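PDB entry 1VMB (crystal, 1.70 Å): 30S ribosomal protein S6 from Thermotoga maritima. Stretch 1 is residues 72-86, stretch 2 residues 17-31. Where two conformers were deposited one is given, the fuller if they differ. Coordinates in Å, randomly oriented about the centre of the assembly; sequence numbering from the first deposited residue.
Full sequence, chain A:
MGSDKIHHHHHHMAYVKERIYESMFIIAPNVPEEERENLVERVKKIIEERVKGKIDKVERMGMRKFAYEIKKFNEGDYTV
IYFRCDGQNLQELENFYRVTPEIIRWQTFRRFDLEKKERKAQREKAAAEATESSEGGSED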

# COMPACT_ATOMS: atom_id res chain seq x y z
N LYS A 72 -11.81 15.68 5.05
CA LYS A 72 -11.98 16.48 6.24
C LYS A 72 -10.98 16.20 7.40
O LYS A 72 -11.16 16.75 8.48
CB LYS A 72 -13.45 16.38 6.73
CG LYS A 72 -14.49 16.65 5.61
CD LYS A 72 -15.92 16.33 6.09
CE LYS A 72 -16.97 16.86 5.08
N PHE A 73 -9.95 15.38 7.17
CA PHE A 73 -8.84 15.21 8.12
C PHE A 73 -7.62 16.02 7.70
O PHE A 73 -7.38 16.25 6.49
CB PHE A 73 -8.44 13.74 8.25
CG PHE A 73 -9.58 12.86 8.71
CD1 PHE A 73 -10.01 12.92 10.03
CD2 PHE A 73 -10.23 12.00 7.81
CE1 PHE A 73 -11.05 12.13 10.47
CE2 PHE A 73 -11.27 11.18 8.26
CZ PHE A 73 -11.68 11.26 9.58
N ASN A 74 -6.81 16.40 8.69
CA ASN A 74 -5.61 17.19 8.45
C ASN A 74 -4.32 16.36 8.57
O ASN A 74 -3.23 16.87 8.32
CB ASN A 74 -5.58 18.32 9.45
CG ASN A 74 -6.80 19.23 9.33
OD1 ASN A 74 -7.08 19.77 8.25
ND2 ASN A 74 -7.51 19.41 10.42
N GLU A 75 -4.45 15.10 8.96
CA GLU A 75 -3.35 14.15 9.10
C GLU A 75 -3.86 12.75 8.96
O GLU A 75 -5.03 12.51 9.00
CB GLU A 75 -2.72 14.27 10.49
CG GLU A 75 -3.70 13.98 11.61
CD GLU A 75 -3.09 14.10 12.99
OE1 GLU A 75 -1.86 14.36 13.10
OE2 GLU A 75 -3.86 13.93 14.00
N GLY A 76 -2.95 11.80 8.76
CA GLY A 76 -3.36 10.40 8.60
C GLY A 76 -2.15 9.50 8.77
O GLY A 76 -1.03 10.01 8.85
N ASP A 77 -2.42 8.19 8.92
CA ASP A 77 -1.35 7.24 9.28
C ASP A 77 -0.92 6.56 7.98
O ASP A 77 -1.70 5.84 7.40
CB ASP A 77 -1.89 6.25 10.31
CG ASP A 77 -0.85 5.29 10.81
OD1 ASP A 77 0.25 5.24 10.24
OD2 ASP A 77 -1.04 4.60 11.84
N TYR A 78 0.33 6.83 7.60
CA TYR A 78 0.88 6.34 6.30
C TYR A 78 1.56 4.99 6.43
O TYR A 78 2.41 4.78 7.35
CB TYR A 78 1.93 7.33 5.77
CG TYR A 78 1.45 8.64 5.13
CD1 TYR A 78 0.79 9.60 5.86
CD2 TYR A 78 1.79 8.96 3.82
CE1 TYR A 78 0.48 10.81 5.32
CE2 TYR A 78 1.47 10.20 3.25
CZ TYR A 78 0.78 11.11 3.99
OH TYR A 78 0.48 12.38 3.52
N THR A 79 1.30 4.15 5.42
CA THR A 79 2.02 2.92 5.23
C THR A 79 2.32 2.78 3.76
O THR A 79 1.48 3.13 2.96
CB THR A 79 1.17 1.74 5.66
OG1 THR A 79 0.75 1.89 7.01
CG2 THR A 79 1.97 0.52 5.63
N VAL A 80 3.52 2.28 3.42
CA VAL A 80 3.81 1.89 2.01
C VAL A 80 4.21 0.43 2.00
O VAL A 80 5.01 0.01 2.88
CB VAL A 80 4.91 2.69 1.41
CG1 VAL A 80 5.00 2.39 -0.10
CG2 VAL A 80 4.71 4.19 1.61
N ILE A 81 3.70 -0.35 1.05
CA ILE A 81 4.04 -1.76 0.95
C ILE A 81 4.65 -1.94 -0.43
O ILE A 81 4.01 -1.48 -1.38
CB ILE A 81 2.81 -2.68 1.10
CG1 ILE A 81 2.26 -2.55 2.51
CG2 ILE A 81 3.18 -4.10 0.83
CD1 ILE A 81 0.92 -3.28 2.71
N TYR A 82 5.82 -2.55 -0.49
CA TYR A 82 6.49 -2.88 -1.73
C TYR A 82 6.31 -4.34 -1.97
O TYR A 82 6.59 -5.16 -1.08
CB TYR A 82 7.97 -2.56 -1.64
CG TYR A 82 8.21 -1.07 -1.39
CD1 TYR A 82 8.30 -0.18 -2.43
CD2 TYR A 82 8.24 -0.59 -0.10
CE1 TYR A 82 8.50 1.23 -2.19
CE2 TYR A 82 8.47 0.80 0.17
CZ TYR A 82 8.58 1.69 -0.88
OH TYR A 82 8.78 3.05 -0.59
N PHE A 83 5.81 -4.68 -3.16
CA PHE A 83 5.55 -6.09 -3.47
C PHE A 83 5.79 -6.42 -4.95
O PHE A 83 5.91 -5.54 -5.79
CB PHE A 83 4.12 -6.50 -3.07
CG PHE A 83 3.03 -5.81 -3.85
CD1 PHE A 83 2.57 -4.58 -3.44
CD2 PHE A 83 2.41 -6.41 -4.94
CE1 PHE A 83 1.53 -3.95 -4.10
CE2 PHE A 83 1.36 -5.75 -5.62
CZ PHE A 83 0.95 -4.53 -5.21
N ARG A 84 5.82 -7.70 -5.26
CA ARG A 84 6.04 -8.12 -6.67
C ARG A 84 4.94 -9.12 -7.00
O ARG A 84 4.52 -9.93 -6.17
CB ARG A 84 7.44 -8.70 -6.92
CG ARG A 84 7.92 -9.71 -6.01
CD ARG A 84 9.47 -9.93 -6.03
NE ARG A 84 10.18 -8.66 -6.06
CZ ARG A 84 11.46 -8.51 -5.75
NH1 ARG A 84 12.19 -9.55 -5.33
NH2 ARG A 84 12.00 -7.30 -5.81
N CYS A 85 4.45 -9.02 -8.23
CA CYS A 85 3.49 -9.96 -8.70
C CYS A 85 3.51 -9.91 -10.23
O CYS A 85 4.27 -9.16 -10.80
CB CYS A 85 2.13 -9.62 -8.14
SG CYS A 85 1.47 -8.07 -8.79
N ASP A 86 2.68 -10.72 -10.87
CA ASP A 86 2.62 -10.80 -12.33
C ASP A 86 1.78 -9.73 -12.99
O ASP A 86 1.68 -9.69 -14.23
CB ASP A 86 2.15 -12.19 -12.76
CG ASP A 86 0.68 -12.49 -12.42
OD1 ASP A 86 -0.12 -11.62 -11.95
OD2 ASP A 86 0.26 -13.68 -12.60
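Stretch 2 (17-31) KERIYESMFIIAPNV

Stretch 2 runs as a β-strand from Arg 19 to Ile 27 and lies antiparallel beside the strand of stretch 1 that ends at Cys 85. The N-to-C directions make an angle of 146°, and the strand axes approach to 4.4 Å. The register pairs Asp 77 with Ile 27 at one end and Cys 85 with Arg 19 at the other.

Five pairs carry ten backbone hydrogen bonds, two to each pair. At Asp 77 the bonds are Asp 77 N to Ile 27 O, 2.8 Å, and Ile 27 N to Asp 77 O, 3.0 Å. At Phe 83, Tyr 21 N reaches Phe 83 O at 2.8 Å and is nearly straight, at 175°. The same pattern joins Thr 79 to Phe 25, Ile 81 to Ser 23 and Cys 85 to Arg 19. The pairs between them make no such bonds, and their CA atoms lie closer, as with Val 80 CA and Met 24 CA at 4.1 Å.

The side chains of Thr 79, Ile 81, Phe 83, Tyr 21, Ser 23 and Phe 25 share one face. Phe 83 and Phe 25 both adopt chi1 p, and each ring leans back toward the opposite strand. The Phe 83 ring covers Tyr 21, with Phe 83 CZ 3.5 Å from Tyr 21 CB. Tyr 21 is m. The planes of its ring and that of Phe 83 are near parallel, 21° apart, but the rings are slid so that they barely overlap, with centroids 5.5 Å apart. Cys 85, also p, sets SG 3.6 Å from Tyr 21 CE1. The Phe 25 ring takes Thr 79 CB over one face, 3.6 Å from Phe 25 CZ. Ile 81, in the mt rotamer, reaches its edge, CD1 to Phe 25 CE1 3.7 Å. Thr 79 is m; its OG1 donates to a water at 2.8 Å, which in turn donates to Asp 77 O and Phe 25 O.

The other face holds Tyr 78, Val 80, Tyr 82, Arg 84, Ile 20, Glu 22, Met 24 and Ile 26. Tyr 78, with chi1 m, lays its ring over the end of Ile 26, an mt side chain whose CD1 is 3.5 Å from Tyr 78 CZ. Met 24 extends through chi1 t and chi2 t and brings CE to 3.6 Å from Tyr 78 CE2. Val 80 CG2 packs on Met 24 CG at 3.7 Å. A water joins Tyr 82 OH, at 2.6 Å, to Glu 22 OE1, at 2.8 Å. Arg 84, with chi1 p, brings its guanidinium near Glu 18 and Ile 20. Arg 84 NH2 lies 4.0 Å from Ile 20 CD1. Arg 84 NE lies 3.5 Å from Glu 18 OE1, a salt bridge of charges alone, because the oxygen is well out of the guanidinium plane.

Gly 76 CA lies 3.7 Å from Ile 26 CG2; a CB there would clash with that methyl. Beyond the strand, a type I turn spans Ala 28 to Val 31. Phe 73, chi1 m, receives Pro 29 over one ring face, Phe 73 CD1 to Pro 29 CD 3.5 Å.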

# COMPACT_ATOMS: atom_id res chain seq x y z
N LYS A 17 9.44 -11.85 -16.23
CA LYS A 17 9.76 -11.90 -14.77
C LYS A 17 8.66 -11.16 -14.03
O LYS A 17 7.66 -10.71 -14.63
CB LYS A 17 11.13 -11.28 -14.48
N GLU A 18 8.80 -11.04 -12.72
CA GLU A 18 7.73 -10.39 -11.98
C GLU A 18 7.95 -8.85 -11.89
O GLU A 18 9.07 -8.29 -11.99
CB GLU A 18 7.34 -11.06 -10.65
CG GLU A 18 8.38 -11.92 -9.94
CD GLU A 18 9.51 -11.11 -9.36
OE1 GLU A 18 9.32 -9.88 -9.27
OE2 GLU A 18 10.58 -11.69 -9.01
N ARG A 19 6.83 -8.21 -11.72
CA ARG A 19 6.76 -6.76 -11.77
C ARG A 19 6.78 -6.29 -10.36
O ARG A 19 6.28 -7.00 -9.48
CB ARG A 19 5.46 -6.38 -12.47
CG ARG A 19 5.40 -6.83 -13.95
CD ARG A 19 4.08 -6.47 -14.63
NE ARG A 19 4.05 -6.90 -16.03
CZ ARG A 19 3.01 -6.73 -16.85
NH1 ARG A 19 1.92 -6.13 -16.42
NH2 ARG A 19 3.09 -7.12 -18.11
N ILE A 20 7.31 -5.08 -10.13
CA ILE A 20 7.46 -4.55 -8.79
C ILE A 20 6.52 -3.37 -8.61
O ILE A 20 6.49 -2.49 -9.45
CB ILE A 20 8.96 -4.08 -8.55
CG1 ILE A 20 9.97 -5.21 -8.76
CG2 ILE A 20 9.16 -3.47 -7.16
CD1 ILE A 20 11.42 -4.75 -8.81
N TYR A 21 5.78 -3.37 -7.51
CA TYR A 21 4.83 -2.31 -7.18
C TYR A 21 5.02 -1.70 -5.83
O TYR A 21 5.60 -2.33 -4.96
CB TYR A 21 3.42 -2.93 -7.19
CG TYR A 21 3.05 -3.40 -8.57
CD1 TYR A 21 3.37 -4.70 -9.00
CD2 TYR A 21 2.39 -2.57 -9.45
CE1 TYR A 21 3.04 -5.15 -10.27
CE2 TYR A 21 2.07 -3.01 -10.72
CZ TYR A 21 2.40 -4.29 -11.13
OH TYR A 21 2.08 -4.71 -12.43
N GLU A 22 4.63 -0.43 -5.71
CA GLU A 22 4.41 0.20 -4.40
C GLU A 22 2.96 0.51 -4.25
O GLU A 22 2.29 0.92 -5.20
CB GLU A 22 5.30 1.42 -4.17
CG GLU A 22 4.92 2.58 -5.04
CD GLU A 22 5.65 3.85 -4.72
OE1 GLU A 22 6.85 3.84 -4.33
OE2 GLU A 22 4.98 4.88 -4.87
N SER A 23 2.46 0.35 -3.03
CA SER A 23 1.12 0.83 -2.69
C SER A 23 1.18 1.54 -1.38
O SER A 23 1.57 0.95 -0.37
CB SER A 23 0.10 -0.32 -2.60
OG SER A 23 -1.23 0.20 -2.55
N MET A 24 0.81 2.83 -1.40
CA MET A 24 0.80 3.68 -0.21
C MET A 24 -0.64 3.86 0.13
O MET A 24 -1.46 4.20 -0.75
CB MET A 24 1.45 5.05 -0.46
CG MET A 24 1.53 5.94 0.79
SD MET A 24 2.03 7.63 0.46
CE MET A 24 0.41 8.35 0.38
N PHE A 25 -0.98 3.66 1.40
CA PHE A 25 -2.34 3.91 1.86
C PHE A 25 -2.33 4.68 3.19
O PHE A 25 -1.41 4.49 3.99
CB PHE A 25 -3.14 2.62 1.96
CG PHE A 25 -2.55 1.57 2.87
CD1 PHE A 25 -1.52 0.70 2.45
CD2 PHE A 25 -3.02 1.40 4.14
CE1 PHE A 25 -1.03 -0.22 3.29
CE2 PHE A 25 -2.50 0.46 5.00
CZ PHE A 25 -1.50 -0.36 4.57
N ILE A 26 -3.35 5.54 3.41
CA ILE A 26 -3.39 6.41 4.58
C ILE A 26 -4.68 6.11 5.34
O ILE A 26 -5.75 6.18 4.77
CB ILE A 26 -3.37 7.91 4.13
CG1 ILE A 26 -2.14 8.17 3.26
CG2 ILE A 26 -3.44 8.85 5.28
CD1 ILE A 26 -2.05 9.53 2.65
N ILE A 27 -4.57 5.80 6.61
CA ILE A 27 -5.68 5.49 7.47
C ILE A 27 -6.04 6.75 8.25
O ILE A 27 -5.17 7.54 8.76
CB ILE A 27 -5.33 4.29 8.42
CG1 ILE A 27 -4.89 3.03 7.62
CG2 ILE A 27 -6.50 4.03 9.34
CD1 ILE A 27 -4.28 1.91 8.48
N ALA A 28 -7.35 6.94 8.36
CA ALA A 28 -7.91 8.04 9.09
C ALA A 28 -7.39 8.08 10.52
O ALA A 28 -7.25 7.03 11.21
CB ALA A 28 -9.41 7.94 9.11
N PRO A 29 -7.16 9.28 11.01
CA PRO A 29 -6.58 9.42 12.34
C PRO A 29 -7.51 9.17 13.52
O PRO A 29 -7.04 9.11 14.64
CB PRO A 29 -6.06 10.87 12.32
CG PRO A 29 -7.10 11.56 11.52
CD PRO A 29 -7.39 10.60 10.38
N ASN A 30 -8.81 9.00 13.28
CA ASN A 30 -9.76 8.67 14.34
C ASN A 30 -9.99 7.16 14.49
O ASN A 30 -10.82 6.72 15.26
CB ASN A 30 -11.08 9.41 14.12
CG ASN A 30 -11.75 9.06 12.83
OD1 ASN A 30 -11.17 8.42 11.94
ND2 ASN A 30 -12.99 9.52 12.69
N VAL A 31 -9.21 6.38 13.78
CA VAL A 31 -9.20 4.92 13.94
C VAL A 31 -8.15 4.59 14.99
O VAL A 31 -7.00 4.98 14.85
CB VAL A 31 -8.86 4.24 12.60
CG1 VAL A 31 -8.83 2.74 12.71
CG2 VAL A 31 -9.87 4.57 11.55
O HOH W 1 7.48 4.98 -1.85
O HOH W 2 -1.65 3.25 6.70